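Local coordinates for protein D-3-phosphoglycerate dehydrogenase (Sulfolobus tokodaii, PDB 2EKL) that probably oxidises D-3-phosphoglycerate with bound NAD as cofactor, the entry step of serine biosynthesis, at residues Glu16-Ile19 / Lys20-Glu24; Thr56-Lys60 / Asp61-Lys65; Glu178-Lys182 / Ile183-Ala187; Val188-Glu191 / Glu192-Asn196; Lys240-Leu243 / Asp244-Lys248. All coordinates share one frame; numbering follows the deposited sequence.

Interaction 1: Glu16-Ile19 / Lys20-Glu24; sequences EILI and KTLRE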
loop_
_atom_site.group_PDB
_atom_site.type_symbol
_atom_site.label_atom_id
_atom_site.label_comp_id
_atom_site.label_asym_id
_atom_site.label_seq_id
_atom_site.Cartn_x
_atom_site.Cartn_y
_atom_site.Cartn_z
ATOM N N GLU A 16 3.630 -11.932 28.291
ATOM C CA GLU A 16 4.224 -12.714 29.367
ATOM C C GLU A 16 5.721 -12.475 29.561
ATOM O O GLU A 16 6.262 -12.773 30.624
ATOM C CB GLU A 16 3.968 -14.204 29.126
ATOM C CG GLU A 16 4.137 -15.075 30.365
ATOM C CD GLU A 16 3.149 -14.720 31.464
ATOM O OE1 GLU A 16 1.930 -14.702 31.188
ATOM O OE2 GLU A 16 3.589 -14.462 32.605
ATOM N N ILE A 17 6.389 -11.934 28.548
ATOM C CA ILE A 17 7.823 -11.680 28.654
ATOM C C ILE A 17 8.153 -10.775 29.840
ATOM O O ILE A 17 9.096 -11.040 30.589
ATOM C CB ILE A 17 8.382 -11.037 27.362
ATOM C CG1 ILE A 17 9.891 -10.805 27.499
ATOM C CG2 ILE A 17 7.684 -9.716 27.089
ATOM C CD1 ILE A 17 10.695 -12.065 27.738
ATOM N N LEU A 18 7.366 -9.717 30.016
ATOM C CA LEU A 18 7.583 -8.769 31.104
ATOM C C LEU A 18 7.341 -9.413 32.465
ATOM O O LEU A 18 8.136 -9.244 33.387
ATOM C CB LEU A 18 6.671 -7.547 30.927
ATOM C CG LEU A 18 6.890 -6.328 31.832
ATOM C CD1 LEU A 18 6.290 -5.093 31.167
ATOM C CD2 LEU A 18 6.263 -6.553 33.197
ATOM N N ILE A 19 6.244 -10.153 32.587
ATOM C CA ILE A 19 5.917 -10.812 33.843
ATOM C C ILE A 19 6.978 -11.856 34.189
ATOM O O ILE A 19 7.438 -11.936 35.328
ATOM C CB ILE A 19 4.544 -11.509 33.762
ATOM C CG1 ILE A 19 3.462 -10.482 33.426
ATOM C CG2 ILE A 19 4.227 -12.186 35.087
ATOM C CD1 ILE A 19 2.075 -11.085 33.266
ATOM N N LYS A 20 7.358 -12.652 33.197
ATOM C CA LYS A 20 8.368 -13.691 33.385
ATOM C C LYS A 20 9.693 -13.086 33.837
ATOM O O LYS A 20 10.347 -13.604 34.742
ATOM C CB LYS A 20 8.567 -14.464 32.077
ATOM C CG LYS A 20 9.781 -15.387 32.057
ATOM C CD LYS A 20 9.805 -16.232 30.788
ATOM C CE LYS A 20 11.134 -16.960 30.623
ATOM N NZ LYS A 20 11.442 -17.837 31.787
ATOM N N THR A 21 10.077 -11.981 33.209
ATOM C CA THR A 21 11.327 -11.309 33.538
ATOM C C THR A 21 11.347 -10.827 34.987
ATOM O O THR A 21 12.346 -10.992 35.689
ATOM C CB THR A 21 11.572 -10.121 32.579
ATOM O OG1 THR A 21 11.692 -10.618 31.240
ATOM C CG2 THR A 21 12.850 -9.380 32.949
ATOM N N LEU A 22 10.240 -10.246 35.436
ATOM C CA LEU A 22 10.141 -9.758 36.805
ATOM C C LEU A 22 10.155 -10.919 37.794
ATOM O O LEU A 22 10.852 -10.874 38.806
ATOM C CB LEU A 22 8.860 -8.941 36.986
ATOM C CG LEU A 22 8.807 -7.605 36.240
ATOM C CD1 LEU A 22 7.456 -6.947 36.464
ATOM C CD2 LEU A 22 9.936 -6.700 36.728
ATOM N N ARG A 23 9.385 -11.960 37.499
ATOM C CA ARG A 23 9.328 -13.114 38.382
ATOM C C ARG A 23 10.682 -13.807 38.508
ATOM O O ARG A 23 11.073 -14.207 39.604
ATOM C CB ARG A 23 8.250 -14.092 37.900
ATOM C CG ARG A 23 6.851 -13.626 38.277
ATOM C CD ARG A 23 5.741 -14.472 37.682
ATOM N NE ARG A 23 4.453 -14.064 38.236
ATOM C CZ ARG A 23 3.270 -14.388 37.726
ATOM N NH1 ARG A 23 3.193 -15.134 36.633
ATOM N NH2 ARG A 23 2.160 -13.958 38.311
ATOM N N GLU A 24 11.403 -13.930 37.397
ATOM C CA GLU A 24 12.716 -14.571 37.415
ATOM C C GLU A 24 13.674 -13.849 38.349
ATOM O O GLU A 24 14.588 -14.460 38.906
ATOM C CB GLU A 24 13.342 -14.582 36.019
ATOM C CG GLU A 24 12.565 -15.335 34.968
ATOM C CD GLU A 24 13.285 -15.340 33.639
ATOM O OE1 GLU A 24 13.804 -14.274 33.241
ATOM O OE2 GLU A 24 13.328 -16.402 32.992
#

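Interaction 2: Thr56-Lys60 / Asp61-Lys65; sequences TKVTK and DVIEK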
loop_
_atom_site.group_PDB
_atom_site.type_symbol
_atom_site.label_atom_id
_atom_site.label_comp_id
_atom_site.label_asym_id
_atom_site.label_seq_id
_atom_site.Cartn_x
_atom_site.Cartn_y
_atom_site.Cartn_z
ATOM N N THR A 56 -6.694 0.340 32.070
ATOM C CA THR A 56 -6.501 0.981 33.367
ATOM C C THR A 56 -6.030 2.425 33.244
ATOM O O THR A 56 -5.093 2.722 32.507
ATOM C CB THR A 56 -5.473 0.203 34.213
ATOM O OG1 THR A 56 -5.950 -1.131 34.430
ATOM C CG2 THR A 56 -5.253 0.892 35.559
ATOM N N LYS A 57 -6.684 3.320 33.978
ATOM C CA LYS A 57 -6.329 4.733 33.954
ATOM C C LYS A 57 -5.588 5.131 35.226
ATOM O O LYS A 57 -6.143 5.065 36.325
ATOM C CB LYS A 57 -7.587 5.590 33.798
ATOM C CG LYS A 57 -8.334 5.361 32.490
ATOM C CD LYS A 57 -7.432 5.611 31.285
ATOM C CE LYS A 57 -8.199 5.486 29.976
ATOM N NZ LYS A 57 -8.805 4.138 29.803
ATOM N N VAL A 58 -4.335 5.540 35.071
ATOM C CA VAL A 58 -3.518 5.951 36.205
ATOM C C VAL A 58 -3.706 7.447 36.421
ATOM O O VAL A 58 -2.835 8.255 36.100
ATOM C CB VAL A 58 -2.025 5.640 35.957
ATOM C CG1 VAL A 58 -1.204 5.976 37.194
ATOM C CG2 VAL A 58 -1.860 4.169 35.599
ATOM N N THR A 59 -4.865 7.800 36.967
ATOM C CA THR A 59 -5.216 9.188 37.226
ATOM C C THR A 59 -4.575 9.749 38.490
ATOM O O THR A 59 -3.925 9.029 39.250
ATOM C CB THR A 59 -6.741 9.346 37.327
ATOM O OG1 THR A 59 -7.253 8.421 38.295
ATOM C CG2 THR A 59 -7.392 9.068 35.982
ATOM N N LYS A 60 -4.769 11.046 38.703
ATOM C CA LYS A 60 -4.212 11.739 39.857
ATOM C C LYS A 60 -4.554 11.078 41.188
ATOM O O LYS A 60 -3.679 10.898 42.035
ATOM C CB LYS A 60 -4.690 13.194 39.861
ATOM C CG LYS A 60 -4.166 14.033 41.016
ATOM C CD LYS A 60 -4.570 15.495 40.860
ATOM C CE LYS A 60 -6.082 15.646 40.739
ATOM N NZ LYS A 60 -6.496 17.062 40.526
ATOM N N ASP A 61 -5.819 10.714 41.371
ATOM C CA ASP A 61 -6.250 10.086 42.618
ATOM C C ASP A 61 -5.617 8.712 42.817
ATOM O O ASP A 61 -5.401 8.281 43.950
ATOM C CB ASP A 61 -7.777 9.968 42.658
ATOM C CG ASP A 61 -8.305 8.878 41.749
ATOM O OD1 ASP A 61 -7.969 8.888 40.548
ATOM O OD2 ASP A 61 -9.061 8.013 42.238
ATOM N N VAL A 62 -5.323 8.022 41.718
ATOM C CA VAL A 62 -4.700 6.704 41.804
ATOM C C VAL A 62 -3.268 6.850 42.309
ATOM O O VAL A 62 -2.811 6.075 43.151
ATOM C CB VAL A 62 -4.672 5.997 40.430
ATOM C CG1 VAL A 62 -3.941 4.665 40.545
ATOM C CG2 VAL A 62 -6.089 5.777 39.927
ATOM N N ILE A 63 -2.564 7.850 41.787
ATOM C CA ILE A 63 -1.184 8.107 42.178
ATOM C C ILE A 63 -1.101 8.556 43.634
ATOM O O ILE A 63 -0.197 8.151 44.367
ATOM C CB ILE A 63 -0.544 9.193 41.275
ATOM C CG1 ILE A 63 -0.372 8.648 39.853
ATOM C CG2 ILE A 63 0.799 9.629 41.846
ATOM C CD1 ILE A 63 0.166 9.661 38.859
ATOM N N GLU A 64 -2.046 9.392 44.049
ATOM C CA GLU A 64 -2.067 9.888 45.421
ATOM C C GLU A 64 -2.223 8.723 46.391
ATOM O O GLU A 64 -1.577 8.682 47.438
ATOM C CB GLU A 64 -3.218 10.878 45.608
ATOM C CG GLU A 64 -3.135 12.097 44.700
ATOM C CD GLU A 64 -4.265 13.082 44.932
ATOM O OE1 GLU A 64 -5.443 12.688 44.786
ATOM O OE2 GLU A 64 -3.973 14.253 45.258
ATOM N N LYS A 65 -3.080 7.774 46.029
ATOM C CA LYS A 65 -3.325 6.600 46.857
ATOM C C LYS A 65 -2.112 5.670 46.837
ATOM O O LYS A 65 -1.850 4.955 47.803
ATOM C CB LYS A 65 -4.565 5.858 46.347
ATOM C CG LYS A 65 -5.102 4.807 47.302
ATOM C CD LYS A 65 -5.543 5.436 48.617
ATOM C CE LYS A 65 -6.148 4.404 49.557
ATOM N NZ LYS A 65 -7.399 3.812 49.006
#

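Interaction 3: Glu178-Lys182 / Ile183-Ala187; sequences EKAEK and INAKA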
loop_
_atom_site.group_PDB
_atom_site.type_symbol
_atom_site.label_atom_id
_atom_site.label_comp_id
_atom_site.label_asym_id
_atom_site.label_seq_id
_atom_site.Cartn_x
_atom_site.Cartn_y
_atom_site.Cartn_z
ATOM N N GLU A 178 17.913 20.853 7.522
ATOM C CA GLU A 178 18.938 19.895 7.116
ATOM C C GLU A 178 18.429 18.456 7.063
ATOM O O GLU A 178 18.794 17.693 6.166
ATOM C CB GLU A 178 20.146 19.971 8.055
ATOM C CG GLU A 178 21.244 18.966 7.718
ATOM C CD GLU A 178 22.414 19.024 8.684
ATOM O OE1 GLU A 178 22.193 18.843 9.901
ATOM O OE2 GLU A 178 23.555 19.246 8.226
ATOM N N LYS A 179 17.597 18.080 8.029
ATOM C CA LYS A 179 17.057 16.727 8.063
ATOM C C LYS A 179 16.313 16.412 6.770
ATOM O O LYS A 179 16.447 15.319 6.220
ATOM C CB LYS A 179 16.123 16.554 9.264
ATOM C CG LYS A 179 16.844 16.577 10.603
ATOM C CD LYS A 179 15.876 16.489 11.768
ATOM C CE LYS A 179 16.622 16.444 13.093
ATOM N NZ LYS A 179 17.523 17.619 13.253
ATOM N N ALA A 180 15.535 17.376 6.284
ATOM C CA ALA A 180 14.777 17.191 5.049
ATOM C C ALA A 180 15.723 17.047 3.862
ATOM O O ALA A 180 15.579 16.139 3.045
ATOM C CB ALA A 180 13.834 18.371 4.827
ATOM N N GLU A 181 16.698 17.946 3.773
ATOM C CA GLU A 181 17.658 17.912 2.675
ATOM C C GLU A 181 18.374 16.570 2.573
ATOM O O GLU A 181 18.647 16.085 1.474
ATOM C CB GLU A 181 18.710 19.010 2.849
ATOM C CG GLU A 181 18.166 20.421 2.886
ATOM C CD GLU A 181 19.277 21.453 2.942
ATOM O OE1 GLU A 181 20.135 21.353 3.846
ATOM O OE2 GLU A 181 19.295 22.362 2.085
ATOM N N LYS A 182 18.677 15.975 3.721
ATOM C CA LYS A 182 19.380 14.700 3.759
ATOM C C LYS A 182 18.644 13.557 3.070
ATOM O O LYS A 182 19.273 12.604 2.615
ATOM C CB LYS A 182 19.690 14.305 5.208
ATOM C CG LYS A 182 20.488 13.011 5.336
ATOM C CD LYS A 182 21.794 13.089 4.547
ATOM C CE LYS A 182 22.567 11.776 4.591
ATOM N NZ LYS A 182 22.994 11.410 5.972
ATOM N N ILE A 183 17.317 13.638 2.992
ATOM C CA ILE A 183 16.552 12.574 2.347
ATOM C C ILE A 183 15.998 13.001 0.988
ATOM O O ILE A 183 15.085 12.373 0.459
ATOM C CB ILE A 183 15.370 12.103 3.225
ATOM C CG1 ILE A 183 14.275 13.168 3.252
ATOM C CG2 ILE A 183 15.851 11.829 4.642
ATOM C CD1 ILE A 183 12.956 12.650 3.801
ATOM N N ASN A 184 16.571 14.067 0.438
ATOM C CA ASN A 184 16.169 14.614 -0.856
ATOM C C ASN A 184 14.810 15.306 -0.785
ATOM O O ASN A 184 14.113 15.426 -1.793
ATOM C CB ASN A 184 16.127 13.523 -1.930
ATOM C CG ASN A 184 16.135 14.096 -3.341
ATOM O OD1 ASN A 184 15.579 13.507 -4.269
ATOM N ND2 ASN A 184 16.783 15.242 -3.509
ATOM N N ALA A 185 14.437 15.753 0.409
ATOM C CA ALA A 185 13.172 16.456 0.602
ATOM C C ALA A 185 13.494 17.926 0.814
ATOM O O ALA A 185 14.663 18.304 0.908
ATOM C CB ALA A 185 12.435 15.899 1.816
ATOM N N LYS A 186 12.463 18.759 0.885
ATOM C CA LYS A 186 12.672 20.186 1.095
ATOM C C LYS A 186 11.756 20.703 2.196
ATOM O O LYS A 186 10.534 20.554 2.122
ATOM C CB LYS A 186 12.409 20.952 -0.204
ATOM C CG LYS A 186 12.728 22.441 -0.127
ATOM C CD LYS A 186 12.525 23.112 -1.479
ATOM C CE LYS A 186 13.044 24.543 -1.477
ATOM N NZ LYS A 186 12.345 25.395 -0.477
ATOM N N ALA A 187 12.349 21.296 3.228
ATOM C CA ALA A 187 11.567 21.847 4.324
ATOM C C ALA A 187 10.968 23.166 3.850
ATOM O O ALA A 187 11.681 24.030 3.330
ATOM C CB ALA A 187 12.451 22.075 5.547
#

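Interaction 4: Val188-Glu191 / Glu192-Asn196; sequences VSLE and ELLKN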
loop_
_atom_site.group_PDB
_atom_site.type_symbol
_atom_site.label_atom_id
_atom_site.label_comp_id
_atom_site.label_asym_id
_atom_site.label_seq_id
_atom_site.Cartn_x
_atom_site.Cartn_y
_atom_site.Cartn_z
ATOM N N VAL A 188 9.659 23.311 4.020
ATOM C CA VAL A 188 8.957 24.518 3.598
ATOM C C VAL A 188 7.917 24.925 4.635
ATOM O O VAL A 188 7.711 24.228 5.626
ATOM C CB VAL A 188 8.230 24.296 2.248
ATOM C CG1 VAL A 188 9.232 23.927 1.164
ATOM C CG2 VAL A 188 7.184 23.192 2.395
ATOM N N SER A 189 7.268 26.062 4.404
ATOM C CA SER A 189 6.225 26.537 5.306
ATOM C C SER A 189 4.994 25.675 5.071
ATOM O O SER A 189 4.873 25.030 4.029
ATOM C CB SER A 189 5.871 27.990 4.999
ATOM O OG SER A 189 5.371 28.116 3.677
ATOM N N LEU A 190 4.076 25.667 6.027
ATOM C CA LEU A 190 2.862 24.877 5.864
ATOM C C LEU A 190 2.089 25.395 4.656
ATOM O O LEU A 190 1.485 24.621 3.912
ATOM C CB LEU A 190 1.996 24.959 7.122
ATOM C CG LEU A 190 0.705 24.134 7.080
ATOM C CD1 LEU A 190 1.031 22.674 6.782
ATOM C CD2 LEU A 190 -0.025 24.258 8.402
ATOM N N GLU A 191 2.120 26.711 4.457
ATOM C CA GLU A 191 1.426 27.325 3.331
ATOM C C GLU A 191 1.945 26.793 2.000
ATOM O O GLU A 191 1.160 26.423 1.128
ATOM C CB GLU A 191 1.593 28.850 3.366
ATOM C CG GLU A 191 0.803 29.588 2.287
ATOM C CD GLU A 191 1.093 31.079 2.268
ATOM O OE1 GLU A 191 1.141 31.687 3.356
ATOM O OE2 GLU A 191 1.263 31.644 1.165
ATOM N N GLU A 192 3.266 26.753 1.844
ATOM C CA GLU A 192 3.853 26.274 0.601
ATOM C C GLU A 192 3.548 24.796 0.400
ATOM O O GLU A 192 3.241 24.366 -0.712
ATOM C CB GLU A 192 5.371 26.493 0.589
ATOM C CG GLU A 192 5.985 26.304 -0.796
ATOM C CD GLU A 192 7.481 26.563 -0.834
ATOM O OE1 GLU A 192 7.925 27.607 -0.310
ATOM O OE2 GLU A 192 8.215 25.725 -1.401
ATOM N N LEU A 193 3.639 24.023 1.478
ATOM C CA LEU A 193 3.359 22.594 1.412
ATOM C C LEU A 193 1.926 22.377 0.941
ATOM O O LEU A 193 1.679 21.610 0.009
ATOM C CB LEU A 193 3.558 21.942 2.787
ATOM C CG LEU A 193 3.373 20.418 2.874
ATOM C CD1 LEU A 193 4.209 19.868 4.017
ATOM C CD2 LEU A 193 1.898 20.066 3.068
ATOM N N LEU A 194 0.986 23.070 1.574
ATOM C CA LEU A 194 -0.423 22.943 1.215
ATOM C C LEU A 194 -0.712 23.355 -0.230
ATOM O O LEU A 194 -1.430 22.669 -0.943
ATOM C CB LEU A 194 -1.284 23.768 2.177
ATOM C CG LEU A 194 -1.258 23.294 3.634
ATOM C CD1 LEU A 194 -1.915 24.327 4.527
ATOM C CD2 LEU A 194 -1.964 21.939 3.750
ATOM N N LYS A 195 -0.142 24.467 -0.673
ATOM C CA LYS A 195 -0.390 24.926 -2.036
ATOM C C LYS A 195 0.206 24.042 -3.133
ATOM O O LYS A 195 -0.282 24.041 -4.265
ATOM C CB LYS A 195 0.135 26.357 -2.206
ATOM C CG LYS A 195 -0.504 27.367 -1.263
ATOM C CD LYS A 195 0.126 28.744 -1.401
ATOM C CE LYS A 195 -0.064 29.311 -2.797
ATOM N NZ LYS A 195 -1.504 29.519 -3.118
ATOM N N ASN A 196 1.239 23.275 -2.802
ATOM C CA ASN A 196 1.912 22.449 -3.803
ATOM C C ASN A 196 1.826 20.926 -3.677
ATOM O O ASN A 196 2.389 20.214 -4.507
ATOM C CB ASN A 196 3.390 22.851 -3.859
ATOM C CG ASN A 196 3.586 24.279 -4.337
ATOM O OD1 ASN A 196 3.475 24.567 -5.530
ATOM N ND2 ASN A 196 3.863 25.184 -3.406
HETATM O O HOH W 1 8.364 27.832 2.318
#

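Interaction 5: Lys240-Leu243 / Asp244-Lys248; sequences KALL and DYIKK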
loop_
_atom_site.group_PDB
_atom_site.type_symbol
_atom_site.label_atom_id
_atom_site.label_comp_id
_atom_site.label_asym_id
_atom_site.label_seq_id
_atom_site.Cartn_x
_atom_site.Cartn_y
_atom_site.Cartn_z
ATOM N N LYS A 240 -15.286 18.185 10.444
ATOM C CA LYS A 240 -16.426 18.809 9.800
ATOM C C LYS A 240 -15.979 19.558 8.546
ATOM O O LYS A 240 -16.665 19.535 7.526
ATOM C CB LYS A 240 -17.135 19.730 10.793
ATOM C CG LYS A 240 -17.751 18.949 11.950
ATOM C CD LYS A 240 -18.284 19.853 13.057
ATOM C CE LYS A 240 -18.906 19.023 14.170
ATOM N NZ LYS A 240 -19.423 19.870 15.279
ATOM N N ALA A 241 -14.820 20.204 8.616
ATOM C CA ALA A 241 -14.295 20.917 7.459
ATOM C C ALA A 241 -13.963 19.873 6.389
ATOM O O ALA A 241 -14.210 20.084 5.203
ATOM C CB ALA A 241 -13.039 21.700 7.844
ATOM N N LEU A 242 -13.405 18.744 6.820
ATOM C CA LEU A 242 -13.049 17.668 5.898
ATOM C C LEU A 242 -14.272 17.186 5.125
ATOM O O LEU A 242 -14.244 17.078 3.903
ATOM C CB LEU A 242 -12.437 16.489 6.664
ATOM C CG LEU A 242 -12.126 15.234 5.841
ATOM C CD1 LEU A 242 -11.040 15.531 4.809
ATOM C CD2 LEU A 242 -11.684 14.119 6.785
ATOM N N LEU A 243 -15.350 16.888 5.843
ATOM C CA LEU A 243 -16.570 16.417 5.201
ATOM C C LEU A 243 -17.061 17.455 4.196
ATOM O O LEU A 243 -17.504 17.119 3.098
ATOM C CB LEU A 243 -17.649 16.151 6.259
ATOM C CG LEU A 243 -19.024 15.702 5.750
ATOM C CD1 LEU A 243 -18.900 14.412 4.955
ATOM C CD2 LEU A 243 -19.953 15.504 6.935
ATOM N N ASP A 244 -16.967 18.722 4.581
ATOM C CA ASP A 244 -17.385 19.831 3.733
ATOM C C ASP A 244 -16.622 19.794 2.412
ATOM O O ASP A 244 -17.215 19.835 1.329
ATOM C CB ASP A 244 -17.119 21.154 4.465
ATOM C CG ASP A 244 -17.698 22.358 3.745
ATOM O OD1 ASP A 244 -18.279 22.188 2.652
ATOM O OD2 ASP A 244 -17.572 23.481 4.281
ATOM N N TYR A 245 -15.298 19.704 2.503
ATOM C CA TYR A 245 -14.461 19.681 1.315
ATOM C C TYR A 245 -14.525 18.390 0.505
ATOM O O TYR A 245 -14.197 18.387 -0.682
ATOM C CB TYR A 245 -13.022 20.029 1.700
ATOM C CG TYR A 245 -12.838 21.517 1.887
ATOM C CD1 TYR A 245 -12.549 22.345 0.799
ATOM C CD2 TYR A 245 -13.013 22.109 3.135
ATOM C CE1 TYR A 245 -12.445 23.729 0.954
ATOM C CE2 TYR A 245 -12.913 23.495 3.301
ATOM C CZ TYR A 245 -12.628 24.294 2.205
ATOM O OH TYR A 245 -12.522 25.656 2.361
ATOM N N ILE A 246 -14.938 17.296 1.133
ATOM C CA ILE A 246 -15.081 16.041 0.403
ATOM C C ILE A 246 -16.370 16.148 -0.416
ATOM O O ILE A 246 -16.409 15.789 -1.596
ATOM C CB ILE A 246 -15.167 14.830 1.361
ATOM C CG1 ILE A 246 -13.775 14.515 1.920
ATOM C CG2 ILE A 246 -15.728 13.612 0.631
ATOM C CD1 ILE A 246 -13.739 13.333 2.869
ATOM N N LYS A 247 -17.421 16.671 0.208
ATOM C CA LYS A 247 -18.696 16.830 -0.477
ATOM C C LYS A 247 -18.613 17.844 -1.615
ATOM O O LYS A 247 -19.327 17.720 -2.608
ATOM C CB LYS A 247 -19.785 17.220 0.528
ATOM C CG LYS A 247 -20.095 16.092 1.506
ATOM C CD LYS A 247 -21.064 16.510 2.598
ATOM C CE LYS A 247 -22.451 16.783 2.048
ATOM N NZ LYS A 247 -23.430 16.993 3.152
ATOM N N LYS A 248 -17.737 18.838 -1.472
ATOM C CA LYS A 248 -17.549 19.851 -2.511
ATOM C C LYS A 248 -16.841 19.218 -3.707
ATOM O O LYS A 248 -16.873 19.753 -4.817
ATOM C CB LYS A 248 -16.693 21.013 -1.995
ATOM C CG LYS A 248 -17.352 21.884 -0.945
ATOM C CD LYS A 248 -16.393 22.966 -0.476
ATOM C CE LYS A 248 -17.048 23.887 0.536
ATOM N NZ LYS A 248 -16.092 24.891 1.074
#

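Interaction 1: Glu16-Ile19 / Lys20-Glu24
The carbonyl oxygen of I17 takes two bonds from T21, one from the hydroxyl, with T21 OG1 at 2.7 Å from I17 O, and one from T21 N at 3.0 Å. They arrive from opposite faces of the carbonyl plane, so a single acceptor serves both the helical turn and the side chain. T21 is a worked case of a helical threonine satisfying its hydroxyl: OG1 stands beside its own backbone N (chi1 -62°), leaning over the preceding turn. The remaining backbone acceptors take the N-H four residues on: E16 O from K20 N at 2.8 Å, L18 O from L22 N, and I19 O from R23 N. K20 NZ reaches E24 OE2 from above the carboxylate plane, a 2.7 Å salt bridge. R23 instead lays one guanidinium face over CG2 of I19, which is 3.5 Å from R23 NH1; E16 OE2, 4.1 Å from R23 NH1, lies well out of that plane, so only charges attract. This is the crossover helix of a beta-alpha-beta unit between strands 7-10 and 28-31: I19, L22 and R23 rest on V29 and Y31, while I17, L18 and T21 meet A296, T300 and L304 of helix 289-309.

Interaction 2: Thr56-Lys60 / Asp61-Lys65
T59 and D61 each place the outer group between their own backbone N and carbonyl carbon (chi1 54° for OG1 of T59, 74° for CG of D61), and the two side chains therefore run alongside one another in the same direction. The pair is modelled as a hydrogen bond from the T59 hydroxyl, but 2.4 Å between T59 OG1 and D61 OD1 is too short to be relied on. CG2 of V62 comes in across this pair, 3.3 Å from T59 OG1 and 3.7 Å from K57 O. T59 occupies the N-cap position of helix 60-65, yet its hydroxyl makes no capping bond. The carbonyl of T59 starts the helical pattern, with I63 N at 3.1 Å from T59 O and a weak bond from V62 N to the same oxygen. Just before it, V58 is the centre of an inverse gamma turn, in which T59 N bonds weakly to K57 O. The loop after strand 49-52 thus bends into the helix; V58 also pairs through its backbone with N81 and D83. On the buried side the V58 and I63 side chains cross at about a right angle, with V58 CG1 3.9 Å from I63 CG1, and I63 continues onto E86 and A87 of helix 84-89. K60 and E64 run side by side on the exposed flank, but K60 NZ and E64 OE2 stand 6.1 Å apart.

Interaction 3: Glu178-Lys182 / Ile183-Ala187
The flat carbonyl group of A180 is approached from both faces: A185 N, at 2.9 Å from A180 O, lies 41° out of its plane on one side, and I183 N, at 3.0 Å from A180 O, 54° out of it on the other. Apolar carbons crowd the same atom, with CB of A185 at 3.4 Å from A180 O. CG1 of I183 is another, set between its own backbone N and carbonyl carbon (chi1 72°), which brings it to 3.3 Å from A180 O. The next carbonyl accepts N184 N, 3.1 Å from E181 O and still farther out of the carbonyl plane. A185 N to A180 O and N184 N to E181 O make the Schellman motif that ends helix 177-182, with N184, of positive phi, as the C-prime residue; the I183 N bond is an additional one on A180 O. OD1 of N184 is taken by N162. Beyond the turn the chain doubles back as strand 186-187, where K186 bonds through its backbone to V168 and A170, so the strand completes the beta-alpha-beta unit that begins with strand 167-171. Returning, it brings A187 over the helix, CB of A180 lying 4.0 Å from CB of A187, while I183 and K179 touch F150.

Interaction 4: Val188-Glu191 / Glu192-Asn196
One water is held between S189 and E192: it accepts from S189 N at 2.9 Å and donates to E192 OE1, which lies 2.7 Å from it. The hydroxyl of S189 makes the direct link, OG sitting between its own backbone N and carbonyl carbon (chi1 61°) and accepting from E192 N at 3.1 Å, with an N-H...O angle of 161°. The other carboxylate oxygen rests on V188, whose CG1 is 3.3 Å from E192 OE2; these side chains cross at about a right angle. With an alanine here in place of E192, the water would probably lose its acceptor and V188 the carboxylate lying across it, though the S189 cap itself uses only backbone N. L190 CG packs on L194 CD1 at 3.7 Å, and the L190 side chain lies about 6 Å from the bound NAD. Near the far end N196 ND2 donates to E192 O at 2.9 Å. L190 and L193 touch Y171 of strand 167-171, and L194 meets Q218 and L221 of helix 216-221. In a capping box the E192 carboxylate would accept directly from S189 N; here a water comes between, and helix 190-196 starts with a serine N-cap.

Interaction 5: Lys240-Leu243 / Asp244-Lys248
K247 crosses L243 obliquely, with CB, CG and CD making the contact. CB of K247 is 3.4 Å from L243 O, CG comes closer still, 3.2 Å from L243 O, and CD meets the methyl CD1 of L243 at 3.8 Å. The bend at chi3 (68°) then carries NZ away to a salt bridge with E271 of helix 267-274, a helix that L243 also touches at E271 and L272. An alanine at L243 would remove CD1 and is likely to leave the methylene chain of K247 without its apolar bed and open a gap against L272. Y245 turns its ring edge to A241, one turn before it: A241 O lies in the ring plane, 3.1 Å from Y245 CD2, and also accepts from Y245 N at 2.9 Å. K248 NZ stands over one face of that ring, offset toward the rim, and makes a long salt bridge to D244, whose OD2 bonds to Y216; the hydroxyl of Y245 reaches E220. I246 CD1 packs on L242 CG at 3.9 Å, facing Y254 and V251 of strand 251-256. This crossover helix therefore joins its neighbours in two ways: carbon packing by the leucines and I246, and polar tips of D244, Y245 and K247 on flanking helices.

In the fold
All five are local contacts within or at the ends of helices beside two parallel sheets; interaction 5 is buried, the other four partly so. Interactions 1 and 2 belong to the five-strand sheet, their centres about 24 Å apart; interactions 3, 4 and 5 belong to the seven-strand NAD-binding domain. Interactions 3 and 4 follow one another along the chain and touch, K186 NZ lying 4.2 Å from E192 OE2, with strand 186-187 between the helix that ends and the one that begins. Place governs chemistry: interactions 2 and 4 lie at helix starts, interaction 3 at a helix end, and interactions 1 and 5 in the body of crossover helices. Interaction 5 is mostly hydrocarbon; the others expose more of their charged residues.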